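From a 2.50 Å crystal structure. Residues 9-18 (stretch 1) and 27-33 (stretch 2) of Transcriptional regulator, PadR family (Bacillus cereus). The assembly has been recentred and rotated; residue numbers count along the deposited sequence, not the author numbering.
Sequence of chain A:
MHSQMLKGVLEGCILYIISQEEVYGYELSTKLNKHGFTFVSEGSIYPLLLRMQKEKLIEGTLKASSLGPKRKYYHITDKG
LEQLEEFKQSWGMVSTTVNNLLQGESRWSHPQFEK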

ATOM      1  N   VAL A   9       0.024  -5.440  -0.728  1.00 73.86           N
ATOM      2  CA  VAL A   9      -0.708  -5.924   0.436  1.00 53.31           C
ATOM      3  C   VAL A   9      -1.206  -7.361   0.281  1.00 44.84           C
ATOM      4  O   VAL A   9      -1.899  -7.878   1.155  1.00 45.01           O
ATOM      5  CB  VAL A   9      -1.937  -5.036   0.704  1.00 55.92           C
ATOM      6  CG1 VAL A   9      -1.516  -3.587   0.899  1.00 53.05           C
ATOM      7  CG2 VAL A   9      -2.935  -5.159  -0.440  1.00 67.01           C
ATOM      8  N   LEU A  10      -0.852  -8.005  -0.824  1.00 46.17           N
ATOM      9  CA  LEU A  10      -1.387  -9.327  -1.140  1.00 44.16           C
ATOM     10  C   LEU A  10      -0.807 -10.408  -0.229  1.00 43.12           C
ATOM     11  O   LEU A  10      -1.522 -11.314   0.202  1.00 42.79           O
ATOM     12  CB  LEU A  10      -1.123  -9.666  -2.608  1.00 51.32           C
ATOM     13  CG  LEU A  10      -1.611 -11.023  -3.119  1.00 49.54           C
ATOM     14  CD1 LEU A  10      -3.126 -11.148  -3.022  1.00 44.89           C
ATOM     15  CD2 LEU A  10      -1.151 -11.220  -4.552  1.00 53.49           C
ATOM     16  N   GLU A  11       0.486 -10.315   0.057  1.00 47.30           N
ATOM     17  CA  GLU A  11       1.139 -11.263   0.953  1.00 39.07           C
ATOM     18  C   GLU A  11       0.487 -11.231   2.332  1.00 38.42           C
ATOM     19  O   GLU A  11       0.265 -12.271   2.949  1.00 44.50           O
ATOM     20  CB  GLU A  11       2.633 -10.947   1.064  1.00 45.17           C
ATOM     21  CG  GLU A  11       3.401 -11.867   2.002  1.00 55.02           C
ATOM     22  CD  GLU A  11       4.892 -11.883   1.716  1.00 52.14           C
ATOM     23  OE1 GLU A  11       5.319 -11.230   0.742  1.00 62.02           O
ATOM     24  OE2 GLU A  11       5.637 -12.551   2.464  1.00 62.77           O
ATOM     25  N   GLY A  12       0.171 -10.029   2.803  1.00 35.79           N
ATOM     26  CA  GLY A  12      -0.447  -9.854   4.105  1.00 38.90           C
ATOM     27  C   GLY A  12      -1.862 -10.396   4.170  1.00 40.75           C
ATOM     28  O   GLY A  12      -2.273 -10.966   5.179  1.00 42.33           O
ATOM     29  N   CYS A  13      -2.613 -10.220   3.089  1.00 44.28           N
ATOM     30  CA  CYS A  13      -3.995 -10.688   3.043  1.00 36.13           C
ATOM     31  C   CYS A  13      -4.038 -12.205   2.910  1.00 33.21           C
ATOM     32  O   CYS A  13      -4.955 -12.857   3.400  1.00 34.87           O
ATOM     33  CB  CYS A  13      -4.744 -10.029   1.886  1.00 38.56           C
ATOM     34  SG  CYS A  13      -5.038  -8.260   2.134  1.00 41.95           S
ATOM     35  N   ILE A  14      -3.036 -12.757   2.237  1.00 31.06           N
ATOM     36  CA  ILE A  14      -2.877 -14.201   2.149  1.00 33.36           C
ATOM     37  C   ILE A  14      -2.574 -14.793   3.527  1.00 44.55           C
ATOM     38  O   ILE A  14      -3.128 -15.828   3.898  1.00 46.81           O
ATOM     39  CB  ILE A  14      -1.764 -14.584   1.153  1.00 35.46           C
ATOM     40  CG1 ILE A  14      -2.303 -14.494  -0.275  1.00 34.18           C
ATOM     41  CG2 ILE A  14      -1.243 -15.991   1.434  1.00 32.63           C
ATOM     42  CD1 ILE A  14      -1.282 -14.799  -1.348  1.00 37.19           C
ATOM     43  N   LEU A  15      -1.701 -14.137   4.287  1.00 41.77           N
ATOM     44  CA  LEU A  15      -1.396 -14.593   5.638  1.00 38.34           C
ATOM     45  C   LEU A  15      -2.636 -14.509   6.518  1.00 41.68           C
ATOM     46  O   LEU A  15      -2.900 -15.415   7.309  1.00 38.30           O
ATOM     47  CB  LEU A  15      -0.266 -13.772   6.263  1.00 40.91           C
ATOM     48  CG  LEU A  15       1.145 -13.980   5.707  1.00 45.48           C
ATOM     49  CD1 LEU A  15       2.107 -12.990   6.342  1.00 37.01           C
ATOM     50  CD2 LEU A  15       1.619 -15.406   5.939  1.00 40.78           C
ATOM     51  N   TYR A  16      -3.397 -13.426   6.381  1.00 36.61           N
ATOM     52  CA  TYR A  16      -4.611 -13.270   7.173  1.00 33.36           C
ATOM     53  C   TYR A  16      -5.564 -14.426   6.922  1.00 36.77           C
ATOM     54  O   TYR A  16      -6.052 -15.059   7.855  1.00 47.81           O
ATOM     55  CB  TYR A  16      -5.329 -11.960   6.854  1.00 31.03           C
ATOM     56  CG  TYR A  16      -6.616 -11.824   7.630  1.00 41.29           C
ATOM     57  CD1 TYR A  16      -6.601 -11.497   8.979  1.00 46.82           C
ATOM     58  CD2 TYR A  16      -7.845 -12.052   7.024  1.00 46.88           C
ATOM     59  CE1 TYR A  16      -7.773 -11.385   9.701  1.00 49.13           C
ATOM     60  CE2 TYR A  16      -9.023 -11.941   7.737  1.00 42.54           C
ATOM     61  CZ  TYR A  16      -8.981 -11.608   9.075  1.00 57.73           C
ATOM     62  OH  TYR A  16     -10.150 -11.498   9.788  1.00 73.91           O
ATOM     63  N   ILE A  17      -5.824 -14.691   5.647  1.00 47.22           N
ATOM     64  CA  ILE A  17      -6.772 -15.724   5.254  1.00 38.05           C
ATOM     65  C   ILE A  17      -6.326 -17.094   5.749  1.00 35.97           C
ATOM     66  O   ILE A  17      -7.115 -17.831   6.340  1.00 39.03           O
ATOM     67  CB  ILE A  17      -6.958 -15.749   3.724  1.00 38.74           C
ATOM     68  CG1 ILE A  17      -7.842 -14.577   3.292  1.00 34.17           C
ATOM     69  CG2 ILE A  17      -7.581 -17.064   3.278  1.00 35.04           C
ATOM     70  CD1 ILE A  17      -7.697 -14.197   1.836  1.00 48.03           C
ATOM     71  N   ILE A  18      -5.062 -17.429   5.515  1.00 39.29           N
ATOM     72  CA  ILE A  18      -4.523 -18.715   5.947  1.00 40.64           C
ATOM     73  C   ILE A  18      -4.514 -18.834   7.469  1.00 39.50           C
ATOM     74  O   ILE A  18      -4.685 -19.927   8.008  1.00 39.64           O
ATOM     75  CB  ILE A  18      -3.096 -18.942   5.407  1.00 36.52           C
ATOM     76  CG1 ILE A  18      -3.117 -19.018   3.875  1.00 33.64           C
ATOM     77  CG2 ILE A  18      -2.508 -20.219   5.989  1.00 28.61           C
ATOM     78  CD1 ILE A  18      -1.788 -19.393   3.250  1.00 35.26           C
TER
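Stretch 2 27-33: ELSTKLN

Ile17 anchors the contact: its CA-to-CB bond points toward stretch 2, and its two ends meet two leucines one helical turn apart, CD1 lying 3.5 Å from CD2 of Leu32 and CG2 lying 3.8 Å from CD1 of Leu28. The backbones come nearest at this level, with CA of Ile17 7.8 Å from CA of Leu28. One turn back along stretch 1, Ile14 is set sideways yet reaches the same pair, its CG1 4.0 Å from CD1 of Leu32 and its CG2 4.3 Å from CD2 of Leu28. Leu10, another turn back, also starts sideways, but its t,p side chain brings CD1 to 4.1 Å from CD1 of Leu32. Leu28 (t,p) and Leu32 (m,t) thus pack over a stripe of residues spaced three or four apart. All of stretch 2 is helical, as are residues 10-18; the axes approach to 11.0 Å and their N-to-C directions differ by 115°, so the helices cross obliquely and bury 318 Å² in total. No hydrogen bond links them; backbone bonds such as Ile17 N to Cys13 O (3.0 Å) and Leu32 N to Leu28 O (2.9 Å) stay within each helix. At the polar edge, Lys31 lays its aliphatic chain near Ile17, CD to CG2 4.3 Å, while its end leads away and NZ is hydrogen-bonded elsewhere in the structure.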

ATOM      1  N   GLU A  27      -8.821 -23.080  -3.323  1.00 37.04           N
ATOM      2  CA  GLU A  27      -9.680 -22.507  -2.297  1.00 35.25           C
ATOM      3  C   GLU A  27      -9.203 -21.103  -1.930  1.00 37.15           C
ATOM      4  O   GLU A  27     -10.005 -20.186  -1.746  1.00 32.83           O
ATOM      5  CB  GLU A  27      -9.662 -23.411  -1.065  1.00 31.69           C
ATOM      6  CG  GLU A  27     -10.664 -23.063   0.016  1.00 52.87           C
ATOM      7  CD  GLU A  27     -10.540 -23.981   1.219  1.00 56.03           C
ATOM      8  OE1 GLU A  27     -11.322 -23.822   2.180  1.00 79.92           O
ATOM      9  OE2 GLU A  27      -9.654 -24.862   1.201  1.00 50.72           O
ATOM     10  N   LEU A  28      -7.887 -20.939  -1.839  1.00 34.85           N
ATOM     11  CA  LEU A  28      -7.289 -19.657  -1.481  1.00 32.18           C
ATOM     12  C   LEU A  28      -7.595 -18.577  -2.515  1.00 36.23           C
ATOM     13  O   LEU A  28      -8.105 -17.508  -2.178  1.00 41.89           O
ATOM     14  CB  LEU A  28      -5.773 -19.803  -1.325  1.00 32.64           C
ATOM     15  CG  LEU A  28      -4.991 -18.509  -1.087  1.00 36.25           C
ATOM     16  CD1 LEU A  28      -5.474 -17.804   0.172  1.00 39.57           C
ATOM     17  CD2 LEU A  28      -3.498 -18.790  -1.006  1.00 38.00           C
ATOM     18  N   SER A  29      -7.285 -18.860  -3.776  1.00 40.81           N
ATOM     19  CA  SER A  29      -7.454 -17.877  -4.841  1.00 45.07           C
ATOM     20  C   SER A  29      -8.926 -17.549  -5.081  1.00 40.68           C
ATOM     21  O   SER A  29      -9.261 -16.432  -5.480  1.00 40.66           O
ATOM     22  CB  SER A  29      -6.821 -18.377  -6.135  1.00 41.14           C
ATOM     23  OG  SER A  29      -7.656 -19.321  -6.767  1.00 65.43           O
ATOM     24  N   THR A  30      -9.800 -18.521  -4.848  1.00 31.95           N
ATOM     25  CA  THR A  30     -11.234 -18.273  -4.956  1.00 43.68           C
ATOM     26  C   THR A  30     -11.648 -17.237  -3.919  1.00 46.02           C
ATOM     27  O   THR A  30     -12.344 -16.273  -4.238  1.00 45.91           O
ATOM     28  CB  THR A  30     -12.072 -19.553  -4.753  1.00 43.20           C
ATOM     29  OG1 THR A  30     -11.852 -20.456  -5.842  1.00 49.56           O
ATOM     30  CG2 THR A  30     -13.557 -19.212  -4.684  1.00 43.18           C
ATOM     31  N   LYS A  31     -11.213 -17.435  -2.676  1.00 43.77           N
ATOM     32  CA  LYS A  31     -11.514 -16.485  -1.610  1.00 45.81           C
ATOM     33  C   LYS A  31     -10.939 -15.109  -1.939  1.00 42.87           C
ATOM     34  O   LYS A  31     -11.595 -14.092  -1.729  1.00 46.43           O
ATOM     35  CB  LYS A  31     -10.970 -16.973  -0.265  1.00 40.61           C
ATOM     36  CG  LYS A  31     -11.730 -18.150   0.333  1.00 39.94           C
ATOM     37  CD  LYS A  31     -11.419 -18.296   1.815  1.00 55.61           C
ATOM     38  CE  LYS A  31     -11.849 -19.648   2.367  1.00 49.14           C
ATOM     39  NZ  LYS A  31     -13.328 -19.815   2.415  1.00 58.04           N
ATOM     40  N   LEU A  32      -9.715 -15.081  -2.461  1.00 41.31           N
ATOM     41  CA  LEU A  32      -9.084 -13.820  -2.838  1.00 39.19           C
ATOM     42  C   LEU A  32      -9.919 -13.114  -3.896  1.00 44.85           C
ATOM     43  O   LEU A  32     -10.160 -11.912  -3.793  1.00 45.24           O
ATOM     44  CB  LEU A  32      -7.656 -14.048  -3.349  1.00 41.76           C
ATOM     45  CG  LEU A  32      -6.583 -14.391  -2.307  1.00 41.85           C
ATOM     46  CD1 LEU A  32      -5.257 -14.692  -2.988  1.00 44.73           C
ATOM     47  CD2 LEU A  32      -6.409 -13.263  -1.301  1.00 32.08           C
ATOM     48  N   ASN A  33     -10.361 -13.859  -4.909  1.00 46.55           N
ATOM     49  CA  ASN A  33     -11.222 -13.301  -5.950  1.00 50.31           C
ATOM     50  C   ASN A  33     -12.492 -12.688  -5.376  1.00 44.79           C
ATOM     51  O   ASN A  33     -12.860 -11.566  -5.720  1.00 52.66           O
ATOM     52  CB  ASN A  33     -11.614 -14.376  -6.967  1.00 49.28           C
ATOM     53  CG  ASN A  33     -10.460 -14.794  -7.851  1.00 46.96           C
ATOM     54  OD1 ASN A  33      -9.495 -14.051  -8.034  1.00 51.09           O
ATOM     55  ND2 ASN A  33     -10.557 -15.990  -8.416  1.00 47.71           N
TER